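Local coordinates for protein SalCYP truncation (Salinispora tropica, PDB 7ABB) that belongs to the cytochrome P450 family, as a truncated construct whose mostly helical fold holds a heme c group, at residues A[120-132]-A[376-388]. Sequence-based numbering, arbitrary orientation.
Sequences SAFVDRGEVSFSD and PFLRNVYDLRIVW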
loop_
_atom_site.group_PDB
_atom_site.type_symbol
_atom_site.label_atom_id
_atom_site.label_comp_id
_atom_site.label_asym_id
_atom_site.label_seq_id
_atom_site.Cartn_x
_atom_site.Cartn_y
_atom_site.Cartn_z
ATOM N N SER A 120 7.285 15.558 -17.455
ATOM C CA SER A 120 7.808 16.444 -18.489
ATOM C C SER A 120 8.962 15.813 -19.245
ATOM O O SER A 120 9.120 16.056 -20.448
ATOM C CB SER A 120 8.273 17.764 -17.864
ATOM O OG SER A 120 7.183 18.573 -17.497
ATOM N N ALA A 121 9.766 14.996 -18.575
ATOM C CA ALA A 121 10.969 14.472 -19.204
ATOM C C ALA A 121 10.678 13.382 -20.226
ATOM O O ALA A 121 11.561 13.064 -21.020
ATOM C CB ALA A 121 11.922 13.930 -18.130
ATOM N N PHE A 122 9.478 12.793 -20.229
ATOM C CA PHE A 122 9.156 11.781 -21.234
ATOM C C PHE A 122 7.925 12.079 -22.078
ATOM O O PHE A 122 7.626 11.282 -22.967
ATOM C CB PHE A 122 9.017 10.377 -20.621
ATOM C CG PHE A 122 8.019 10.245 -19.503
ATOM C CD1 PHE A 122 6.653 10.162 -19.749
ATOM C CD2 PHE A 122 8.452 10.114 -18.193
ATOM C CE1 PHE A 122 5.738 10.003 -18.696
ATOM C CE2 PHE A 122 7.564 9.961 -17.154
ATOM C CZ PHE A 122 6.207 9.897 -17.384
ATOM N N VAL A 123 7.244 13.213 -21.884
ATOM C CA VAL A 123 6.055 13.523 -22.688
ATOM C C VAL A 123 6.343 13.404 -24.183
ATOM O O VAL A 123 5.498 12.932 -24.955
ATOM C CB VAL A 123 5.507 14.926 -22.359
ATOM C CG1 VAL A 123 4.379 15.292 -23.311
ATOM C CG2 VAL A 123 4.976 14.981 -20.983
ATOM N N ASP A 124 7.503 13.890 -24.631
ATOM C CA ASP A 124 7.788 13.927 -26.061
ATOM C C ASP A 124 7.978 12.546 -26.689
ATOM O O ASP A 124 7.910 12.436 -27.915
ATOM C CB ASP A 124 9.035 14.792 -26.322
ATOM C CG ASP A 124 8.782 16.269 -26.091
ATOM O OD1 ASP A 124 7.607 16.667 -25.948
ATOM O OD2 ASP A 124 9.764 17.038 -26.073
ATOM N N ARG A 125 8.167 11.492 -25.889
ATOM C CA ARG A 125 8.397 10.160 -26.446
ATOM C C ARG A 125 7.123 9.499 -26.967
ATOM O O ARG A 125 7.199 8.646 -27.855
ATOM C CB ARG A 125 9.010 9.262 -25.381
ATOM C CG ARG A 125 10.464 9.633 -25.088
ATOM C CD ARG A 125 10.971 9.037 -23.806
ATOM N NE ARG A 125 10.590 7.645 -23.657
ATOM C CZ ARG A 125 10.763 6.944 -22.540
ATOM N NH1 ARG A 125 11.368 7.504 -21.494
ATOM N NH2 ARG A 125 10.362 5.680 -22.489
ATOM N N GLY A 126 5.968 9.861 -26.422
ATOM C CA GLY A 126 4.754 9.158 -26.769
ATOM C C GLY A 126 4.651 7.768 -26.182
ATOM O O GLY A 126 3.728 7.021 -26.535
ATOM N N GLU A 127 5.566 7.389 -25.290
ATOM C CA GLU A 127 5.456 6.116 -24.589
ATOM C C GLU A 127 6.295 6.182 -23.326
ATOM O O GLU A 127 7.261 6.947 -23.238
ATOM C CB GLU A 127 5.921 4.919 -25.437
ATOM C CG GLU A 127 7.396 4.896 -25.688
ATOM C CD GLU A 127 7.925 3.685 -26.424
ATOM O OE1 GLU A 127 7.157 2.829 -26.960
ATOM O OE2 GLU A 127 9.167 3.618 -26.555
ATOM N N VAL A 128 5.922 5.348 -22.361
ATOM C CA VAL A 128 6.696 5.186 -21.141
ATOM C C VAL A 128 6.369 3.830 -20.534
ATOM O O VAL A 128 5.258 3.313 -20.689
ATOM C CB VAL A 128 6.397 6.342 -20.153
ATOM C CG1 VAL A 128 4.986 6.259 -19.579
ATOM C CG2 VAL A 128 7.448 6.380 -19.013
ATOM N N SER A 129 7.339 3.264 -19.814
ATOM C CA SER A 129 7.080 2.139 -18.924
ATOM C C SER A 129 6.706 2.770 -17.589
ATOM O O SER A 129 7.564 3.256 -16.835
ATOM C CB SER A 129 8.285 1.209 -18.841
ATOM O OG SER A 129 8.061 0.184 -17.868
ATOM N N PHE A 130 5.405 2.804 -17.315
ATOM C CA PHE A 130 4.857 3.718 -16.318
ATOM C C PHE A 130 5.492 3.512 -14.945
ATOM O O PHE A 130 5.901 4.478 -14.288
ATOM C CB PHE A 130 3.343 3.538 -16.246
ATOM C CG PHE A 130 2.671 4.391 -15.220
ATOM C CD1 PHE A 130 2.253 5.674 -15.519
ATOM C CD2 PHE A 130 2.457 3.913 -13.928
ATOM C CE1 PHE A 130 1.639 6.472 -14.565
ATOM C CE2 PHE A 130 1.811 4.693 -12.989
ATOM C CZ PHE A 130 1.404 5.972 -13.299
ATOM N N SER A 131 5.543 2.271 -14.467
ATOM C CA SER A 131 6.010 2.086 -13.097
ATOM C C SER A 131 7.533 2.097 -12.998
ATOM O O SER A 131 8.082 2.638 -12.031
ATOM C CB SER A 131 5.443 0.794 -12.513
ATOM O OG SER A 131 4.039 0.931 -12.366
ATOM N N ASP A 132 8.233 1.508 -13.969
ATOM C CA ASP A 132 9.692 1.444 -13.908
ATOM C C ASP A 132 10.320 2.822 -14.061
ATOM O O ASP A 132 11.261 3.168 -13.332
ATOM C CB ASP A 132 10.237 0.522 -14.999
ATOM C CG ASP A 132 9.934 -0.941 -14.755
ATOM O OD1 ASP A 132 9.483 -1.291 -13.640
ATOM O OD2 ASP A 132 10.157 -1.740 -15.689
ATOM N N PRO A 376 -4.232 -7.185 -17.751
ATOM C CA PRO A 376 -4.238 -7.930 -16.489
ATOM C C PRO A 376 -4.134 -7.009 -15.289
ATOM O O PRO A 376 -3.652 -5.882 -15.360
ATOM C CB PRO A 376 -2.991 -8.806 -16.608
ATOM C CG PRO A 376 -2.030 -7.946 -17.373
ATOM C CD PRO A 376 -2.885 -7.145 -18.355
ATOM N N PHE A 377 -4.584 -7.524 -14.143
ATOM C CA PHE A 377 -4.313 -6.827 -12.896
ATOM C C PHE A 377 -2.801 -6.815 -12.666
ATOM O O PHE A 377 -2.141 -7.850 -12.830
ATOM C CB PHE A 377 -5.044 -7.524 -11.730
ATOM C CG PHE A 377 -4.821 -6.854 -10.392
ATOM C CD1 PHE A 377 -5.481 -5.686 -10.073
ATOM C CD2 PHE A 377 -3.912 -7.373 -9.488
ATOM C CE1 PHE A 377 -5.259 -5.041 -8.856
ATOM C CE2 PHE A 377 -3.696 -6.737 -8.246
ATOM C CZ PHE A 377 -4.363 -5.574 -7.948
ATOM N N LEU A 378 -2.260 -5.654 -12.281
ATOM C CA LEU A 378 -0.816 -5.436 -12.188
ATOM C C LEU A 378 -0.347 -5.701 -10.766
ATOM O O LEU A 378 -0.855 -5.085 -9.834
ATOM C CB LEU A 378 -0.457 -4.010 -12.593
ATOM C CG LEU A 378 -0.939 -3.636 -14.004
ATOM C CD1 LEU A 378 -0.677 -2.167 -14.249
ATOM C CD2 LEU A 378 -0.277 -4.503 -15.046
ATOM N N ARG A 379 0.593 -6.630 -10.615
ATOM C CA ARG A 379 1.164 -6.982 -9.323
ATOM C C ARG A 379 2.506 -7.652 -9.569
ATOM O O ARG A 379 2.799 -8.103 -10.680
ATOM C CB ARG A 379 0.238 -7.917 -8.533
ATOM C CG ARG A 379 -0.077 -9.202 -9.268
ATOM C CD ARG A 379 -1.231 -9.989 -8.641
ATOM N NE ARG A 379 -0.820 -10.738 -7.456
ATOM C CZ ARG A 379 -0.579 -12.049 -7.427
ATOM N NH1 ARG A 379 -0.693 -12.795 -8.521
ATOM N NH2 ARG A 379 -0.212 -12.616 -6.288
ATOM N N ASN A 380 3.328 -7.710 -8.523
ATOM C CA ASN A 380 4.619 -8.415 -8.603
ATOM C C ASN A 380 5.426 -7.805 -9.749
ATOM O O ASN A 380 5.582 -6.573 -9.792
ATOM C CB ASN A 380 4.357 -9.905 -8.731
ATOM C CG ASN A 380 3.619 -10.468 -7.532
ATOM O OD1 ASN A 380 3.809 -9.997 -6.414
ATOM N ND2 ASN A 380 2.769 -11.459 -7.763
ATOM N N VAL A 381 5.947 -8.605 -10.676
ATOM C CA VAL A 381 6.721 -8.119 -11.814
ATOM C C VAL A 381 5.794 -7.934 -13.009
ATOM O O VAL A 381 5.148 -8.883 -13.462
ATOM C CB VAL A 381 7.857 -9.090 -12.151
ATOM C CG1 VAL A 381 8.638 -8.598 -13.372
ATOM C CG2 VAL A 381 8.770 -9.261 -10.941
ATOM N N TYR A 382 5.735 -6.711 -13.517
ATOM C CA TYR A 382 4.922 -6.382 -14.681
ATOM C C TYR A 382 5.575 -5.213 -15.404
ATOM O O TYR A 382 6.466 -4.550 -14.871
ATOM C CB TYR A 382 3.489 -6.037 -14.264
ATOM C CG TYR A 382 3.386 -4.794 -13.413
ATOM C CD1 TYR A 382 3.263 -3.533 -13.993
ATOM C CD2 TYR A 382 3.421 -4.880 -12.021
ATOM C CE1 TYR A 382 3.171 -2.391 -13.220
ATOM C CE2 TYR A 382 3.334 -3.747 -11.239
ATOM C CZ TYR A 382 3.209 -2.504 -11.837
ATOM O OH TYR A 382 3.118 -1.348 -11.094
ATOM N N ASP A 383 5.105 -4.939 -16.622
ATOM C CA ASP A 383 5.595 -3.796 -17.390
ATOM C C ASP A 383 4.385 -3.115 -18.014
ATOM O O ASP A 383 3.806 -3.627 -18.975
ATOM C CB ASP A 383 6.607 -4.238 -18.450
ATOM C CG ASP A 383 7.175 -3.075 -19.254
ATOM O OD1 ASP A 383 6.743 -1.928 -19.038
ATOM O OD2 ASP A 383 8.060 -3.315 -20.103
ATOM N N LEU A 384 4.000 -1.980 -17.467
ATOM C CA LEU A 384 2.858 -1.219 -17.951
ATOM C C LEU A 384 3.376 -0.183 -18.933
ATOM O O LEU A 384 3.972 0.818 -18.528
ATOM C CB LEU A 384 2.123 -0.558 -16.793
ATOM C CG LEU A 384 1.040 0.436 -17.204
ATOM C CD1 LEU A 384 -0.030 -0.249 -18.026
ATOM C CD2 LEU A 384 0.431 1.086 -15.988
ATOM N N ARG A 385 3.152 -0.435 -20.218
ATOM C CA ARG A 385 3.465 0.523 -21.271
ATOM C C ARG A 385 2.212 1.336 -21.575
ATOM O O ARG A 385 1.134 0.775 -21.790
ATOM C CB ARG A 385 3.962 -0.192 -22.527
ATOM C CG ARG A 385 4.342 0.728 -23.686
ATOM C CD ARG A 385 4.982 -0.041 -24.841
ATOM N NE ARG A 385 5.205 0.782 -26.040
ATOM C CZ ARG A 385 4.812 0.463 -27.279
ATOM N NH1 ARG A 385 4.149 -0.675 -27.502
ATOM N NH2 ARG A 385 5.073 1.281 -28.316
ATOM N N ILE A 386 2.361 2.653 -21.600
ATOM C CA ILE A 386 1.307 3.571 -21.999
ATOM C C ILE A 386 1.846 4.352 -23.186
ATOM O O ILE A 386 3.044 4.661 -23.235
ATOM C CB ILE A 386 0.921 4.524 -20.853
ATOM C CG1 ILE A 386 0.573 3.729 -19.596
ATOM C CG2 ILE A 386 -0.196 5.462 -21.268
ATOM C CD1 ILE A 386 0.189 4.572 -18.414
ATOM N N VAL A 387 0.969 4.656 -24.150
ATOM C CA VAL A 387 1.353 5.428 -25.325
ATOM C C VAL A 387 0.369 6.576 -25.548
ATOM O O VAL A 387 -0.763 6.568 -25.059
ATOM C CB VAL A 387 1.452 4.539 -26.596
ATOM C CG1 VAL A 387 2.476 3.415 -26.403
ATOM C CG2 VAL A 387 0.099 3.958 -26.996
ATOM N N TRP A 388 0.817 7.572 -26.320
ATOM C CA TRP A 388 -0.010 8.737 -26.606
ATOM C C TRP A 388 0.524 9.462 -27.825
ATOM O O TRP A 388 1.697 9.312 -28.163
ATOM C CB TRP A 388 -0.064 9.711 -25.415
ATOM C CG TRP A 388 1.288 10.166 -24.930
ATOM C CD1 TRP A 388 1.967 11.294 -25.314
ATOM C CD2 TRP A 388 2.120 9.501 -23.985
ATOM N NE1 TRP A 388 3.171 11.368 -24.657
ATOM C CE2 TRP A 388 3.283 10.284 -23.823
ATOM C CE3 TRP A 388 1.984 8.332 -23.230
ATOM C CZ2 TRP A 388 4.333 9.907 -22.976
ATOM C CZ3 TRP A 388 3.023 7.976 -22.365
ATOM C CH2 TRP A 388 4.174 8.757 -22.254
ATOM O OXT TRP A 388 -0.229 10.192 -28.468
HETATM O O HOH W 1 6.063 -0.330 -15.817
HETATM O O HOH W 2 6.886 -2.057 -13.829
HETATM O O HOH W 3 9.290 -4.171 -15.587
#
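Both NE and NH2 of Arg385 grip a single carboxylate oxygen, OE1 of Glu127, the NH2 bond measuring 2.9 Å. This side-on salt bridge straps the two strands of a small antiparallel sheet, by which the C-terminal end of a cytochrome P450 chain is pinned to the strand just before helix 130-147. The carboxylate and guanidinium planes stand 81° apart, and CG1 of Val387 lies against one guanidinium face. It is a worked example of how a two-stranded sheet with few backbone bonds gains further ties from side chains. At its centre Val128 and Ile386 form a hydrogen-bonded pair, while the flanking pairs, Glu127 with Val387 and Ser129 with Arg385, place their side chains on the face bearing the salt bridge. The helix start is tied in as well, Phe130 N donating to Leu384 O at 2.7 Å. The Phe130 side chain lies beside those of Ile386 and Leu384, pointing the same way, with Phe130 CD1 3.7 Å from Ile386 CD1; edge-to-face contacts of its ring with Phe134 and Trp359 join it to helices 130-147 and 345-362. Farther along, a water accepts from Ser131 N and Leu384 N and donates to Ser129 OG, which itself donates to Asp383 OD1 from above the carboxylate plane. Ser131 OG gives its proton to Tyr382 OH at 2.8 Å, near the plane of the phenol, whose hydroxyl also bonds Asn242 of helix 238-253. At the other end, the terminal Trp388 has CG between its backbone N and carbonyl carbon (chi1 55°), which turns the indole across the turn before strand 127-129. Gly126 CA makes a CH-pi contact with the five-membered ring, 3.5 Å from its centroid, and in the ring plane NE1 donates to a lone pair of Val123 O at 2.8 Å.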